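PDB 4INN: HP1028 from Helicobacter pylori, which belongs to the lipocalin family and probably binds and carries a small, largely apolar ligand inside its beta-barrel. Local coordinates for residues 120-125 / 138-143. The protein carries 1 engineered substitution. Numbering follows the deposited sequence.
Sequences KTYYVR and SSYDKW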
ATOM      1  N   LYS A 120      -2.398  13.824  -1.361  1.00 29.24           N
ATOM      2  CA  LYS A 120      -0.970  14.073  -1.150  1.00 31.24           C
ATOM      3  C   LYS A 120      -0.136  12.809  -1.252  1.00 29.11           C
ATOM      4  O   LYS A 120      -0.622  11.707  -0.988  1.00 29.04           O
ATOM      5  CB  LYS A 120      -0.739  14.720   0.216  1.00 35.79           C
ATOM      6  CG  LYS A 120      -1.154  16.180   0.312  1.00 40.15           C
ATOM      7  CD  LYS A 120      -1.148  16.600   1.771  1.00 47.64           C
ATOM      8  CE  LYS A 120      -1.616  18.037   1.966  1.00 52.54           C
ATOM      9  NZ  LYS A 120      -2.120  18.244   3.356  1.00 52.83           N
ATOM     10  N   THR A 121       1.121  12.999  -1.635  1.00 28.02           N
ATOM     11  CA  THR A 121       2.087  11.938  -1.809  1.00 27.97           C
ATOM     12  C   THR A 121       3.070  12.033  -0.632  1.00 27.41           C
ATOM     13  O   THR A 121       3.458  13.125  -0.219  1.00 26.48           O
ATOM     14  CB  THR A 121       2.782  12.070  -3.192  1.00 30.24           C
ATOM     15  OG1 THR A 121       1.834  11.793  -4.232  1.00 32.35           O
ATOM     16  CG2 THR A 121       3.935  11.072  -3.360  1.00 30.53           C
ATOM     17  N   TYR A 122       3.432  10.890  -0.059  1.00 26.07           N
ATOM     18  CA  TYR A 122       4.286  10.864   1.116  1.00 25.38           C
ATOM     19  C   TYR A 122       5.449   9.948   0.840  1.00 24.03           C
ATOM     20  O   TYR A 122       5.288   8.974   0.144  1.00 24.70           O
ATOM     21  CB  TYR A 122       3.553  10.282   2.313  1.00 26.88           C
ATOM     22  CG  TYR A 122       2.377  11.060   2.769  1.00 28.01           C
ATOM     23  CD1 TYR A 122       2.413  11.784   3.951  1.00 27.32           C
ATOM     24  CD2 TYR A 122       1.198  11.063   2.026  1.00 29.09           C
ATOM     25  CE1 TYR A 122       1.315  12.499   4.373  1.00 27.21           C
ATOM     26  CE2 TYR A 122       0.090  11.777   2.452  1.00 28.18           C
ATOM     27  CZ  TYR A 122       0.162  12.488   3.616  1.00 27.56           C
ATOM     28  OH  TYR A 122      -0.943  13.170   4.026  1.00 30.69           O
ATOM     29  N   TYR A 123       6.607  10.237   1.424  1.00 22.44           N
ATOM     30  CA  TYR A 123       7.738   9.337   1.348  1.00 20.95           C
ATOM     31  C   TYR A 123       7.495   8.188   2.317  1.00 18.78           C
ATOM     32  O   TYR A 123       6.992   8.404   3.407  1.00 17.02           O
ATOM     33  CB  TYR A 123       9.018  10.065   1.713  1.00 21.55           C
ATOM     34  CG  TYR A 123       9.328  11.227   0.821  1.00 22.77           C
ATOM     35  CD1 TYR A 123      10.023  11.037  -0.386  1.00 23.99           C
ATOM     36  CD2 TYR A 123       8.948  12.533   1.172  1.00 22.60           C
ATOM     37  CE1 TYR A 123      10.319  12.111  -1.218  1.00 24.56           C
ATOM     38  CE2 TYR A 123       9.262  13.609   0.357  1.00 23.39           C
ATOM     39  CZ  TYR A 123       9.941  13.385  -0.840  1.00 25.58           C
ATOM     40  OH  TYR A 123      10.262  14.433  -1.675  1.00 31.01           O
ATOM     41  N   VAL A 124       7.841   6.972   1.899  1.00 17.55           N
ATOM     42  CA  VAL A 124       7.564   5.775   2.680  1.00 17.39           C
ATOM     43  C   VAL A 124       8.830   4.942   2.870  1.00 17.18           C
ATOM     44  O   VAL A 124       9.603   4.745   1.903  1.00 15.95           O
ATOM     45  CB  VAL A 124       6.455   4.925   1.998  1.00 18.11           C
ATOM     46  CG1 VAL A 124       6.339   3.541   2.622  1.00 18.12           C
ATOM     47  CG2 VAL A 124       5.098   5.644   2.088  1.00 18.35           C
ATOM     48  N   ARG A 125       9.051   4.482   4.112  1.00 17.10           N
ATOM     49  CA  ARG A 125       9.994   3.371   4.366  1.00 18.51           C
ATOM     50  C   ARG A 125       9.329   2.272   5.220  1.00 17.19           C
ATOM     51  O   ARG A 125       8.328   2.512   5.860  1.00 16.06           O
ATOM     52  CB  ARG A 125      11.359   3.811   4.924  1.00 20.08           C
ATOM     53  CG  ARG A 125      11.338   4.580   6.226  1.00 23.65           C
ATOM     54  CD  ARG A 125      12.756   4.860   6.658  1.00 27.65           C
ATOM     55  NE  ARG A 125      12.869   5.869   7.710  1.00 34.31           N
ATOM     56  CZ  ARG A 125      12.653   5.690   9.020  1.00 37.90           C
ATOM     57  NH1 ARG A 125      12.244   4.525   9.503  1.00 39.64           N
ATOM     58  NH2 ARG A 125      12.815   6.712   9.865  1.00 41.00           N
ATOM     59  N   SER A 138       5.319   6.604   7.332  1.00 19.18           N
ATOM     60  CA  SER A 138       4.851   7.592   6.360  1.00 21.27           C
ATOM     61  C   SER A 138       5.233   9.042   6.750  1.00 21.40           C
ATOM     62  O   SER A 138       4.949   9.488   7.861  1.00 21.77           O
ATOM     63  CB  SER A 138       3.344   7.469   6.279  1.00 22.80           C
ATOM     64  OG  SER A 138       2.913   7.798   4.986  1.00 27.82           O
ATOM     65  N   SER A 139       5.836   9.784   5.829  1.00 22.03           N
ATOM     66  CA  SER A 139       6.515  11.042   6.166  1.00 23.37           C
ATOM     67  C   SER A 139       6.518  12.116   5.067  1.00 25.10           C
ATOM     68  O   SER A 139       6.110  11.871   3.934  1.00 22.91           O
ATOM     69  CB  SER A 139       7.972  10.736   6.479  1.00 23.53           C
ATOM     70  OG  SER A 139       8.675  10.456   5.272  1.00 23.41           O
ATOM     71  N   TYR A 140       7.086  13.272   5.424  1.00 30.29           N
ATOM     72  CA  TYR A 140       7.080  14.476   4.613  1.00 32.19           C
ATOM     73  C   TYR A 140       8.259  14.937   3.695  1.00 32.43           C
ATOM     74  O   TYR A 140       7.903  15.464   2.655  1.00 36.57           O
ATOM     75  CB  TYR A 140       6.570  15.677   5.451  1.00 36.01           C
ATOM     76  CG  TYR A 140       5.049  15.722   5.673  1.00 41.37           C
ATOM     77  CD1 TYR A 140       4.458  15.094   6.789  1.00 44.57           C
ATOM     78  CD2 TYR A 140       4.195  16.413   4.786  1.00 46.05           C
ATOM     79  CE1 TYR A 140       3.074  15.137   7.010  1.00 45.06           C
ATOM     80  CE2 TYR A 140       2.803  16.459   4.995  1.00 47.10           C
ATOM     81  CZ  TYR A 140       2.241  15.814   6.106  1.00 47.69           C
ATOM     82  OH  TYR A 140       0.864  15.828   6.334  1.00 44.72           O
ATOM     83  N   ASP A 141       9.591  14.860   3.866  1.00 34.92           N
ATOM     84  CA  ASP A 141      10.550  14.111   4.701  1.00 34.83           C
ATOM     85  C   ASP A 141      11.102  12.804   4.043  1.00 34.94           C
ATOM     86  O   ASP A 141      10.768  11.684   4.416  1.00 35.63           O
ATOM     87  CB  ASP A 141      10.143  13.930   6.145  1.00 36.64           C
ATOM     88  CG  ASP A 141      11.307  13.429   7.027  1.00 38.02           C
ATOM     89  OD1 ASP A 141      12.511  13.722   6.806  1.00 34.88           O
ATOM     90  OD2 ASP A 141      10.988  12.720   7.979  1.00 40.68           O
ATOM     91  N   LYS A 142      12.014  12.982   3.104  1.00 34.08           N
ATOM     92  CA  LYS A 142      12.742  11.862   2.505  1.00 36.79           C
ATOM     93  C   LYS A 142      13.314  10.854   3.530  1.00 35.05           C
ATOM     94  O   LYS A 142      13.275   9.652   3.279  1.00 31.58           O
ATOM     95  CB  LYS A 142      13.886  12.407   1.636  1.00 43.38           C
ATOM     96  CG  LYS A 142      13.858  12.001   0.165  1.00 47.90           C
ATOM     97  CD  LYS A 142      14.501  13.050  -0.760  1.00 54.42           C
ATOM     98  CE  LYS A 142      15.810  13.659  -0.216  1.00 57.84           C
ATOM     99  NZ  LYS A 142      15.672  14.949   0.544  1.00 57.49           N
ATOM    100  N   TRP A 143      13.857  11.326   4.664  1.00 32.16           N
ATOM    101  CA  TRP A 143      14.530  10.419   5.612  1.00 28.99           C
ATOM    102  C   TRP A 143      13.614   9.732   6.633  1.00 29.39           C
ATOM    103  O   TRP A 143      14.044   8.824   7.344  1.00 27.08           O
ATOM    104  CB  TRP A 143      15.690  11.121   6.331  1.00 28.83           C
ATOM    105  CG  TRP A 143      16.810  11.558   5.396  1.00 28.17           C
ATOM    106  CD1 TRP A 143      17.122  11.028   4.169  1.00 26.88           C
ATOM    107  CD2 TRP A 143      17.755  12.600   5.628  1.00 27.64           C
ATOM    108  NE1 TRP A 143      18.183  11.693   3.619  1.00 28.08           N
ATOM    109  CE2 TRP A 143      18.594  12.666   4.490  1.00 28.53           C
ATOM    110  CE3 TRP A 143      17.969  13.496   6.679  1.00 27.38           C
ATOM    111  CZ2 TRP A 143      19.637  13.578   4.389  1.00 27.59           C
ATOM    112  CZ3 TRP A 143      19.001  14.398   6.575  1.00 26.94           C
ATOM    113  CH2 TRP A 143      19.826  14.428   5.440  1.00 27.27           C
TER
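Tyr122 turns a ring edge, led by CE1, onto the face of Tyr140, a T-shaped pair with centroids 5.4 Å apart and planes at 64°. Both side chains run the same way, and the Tyr122 hydroxyl is held by Asp118. Next to them strands 120-128 and 134-139 of the barrel pair as an antiparallel hairpin: Tyr123 and Ser139 form the hydrogen-bonded pair, N to O 3.0 Å in each direction. Beyond Ser139 the chain leaves the sheet and wraps round Tyr123. Tyr123 CG, anti to its carbonyl carbon and beside the backbone N (chi1 -60°), places the ring alongside Lys142, whose CA sits over one face in a CH-pi contact 4.0 Å from the centroid, with Tyr140 O at the ring edge, in plane. Ser139 OG fastens the turn by donating to Asp141 O. At the far end the extended Arg125 side chain brings NE to Trp143 O at 3.2 Å, nearly straight at 163°, with the oxygen in the guanidinium plane. Tyr122, Ser138 and Tyr140 line the pocket of a polyether probably picked up from the crystallisation liquor; the T-shaped tyrosines probably give it an aromatic wall, and it may mark a ligand site.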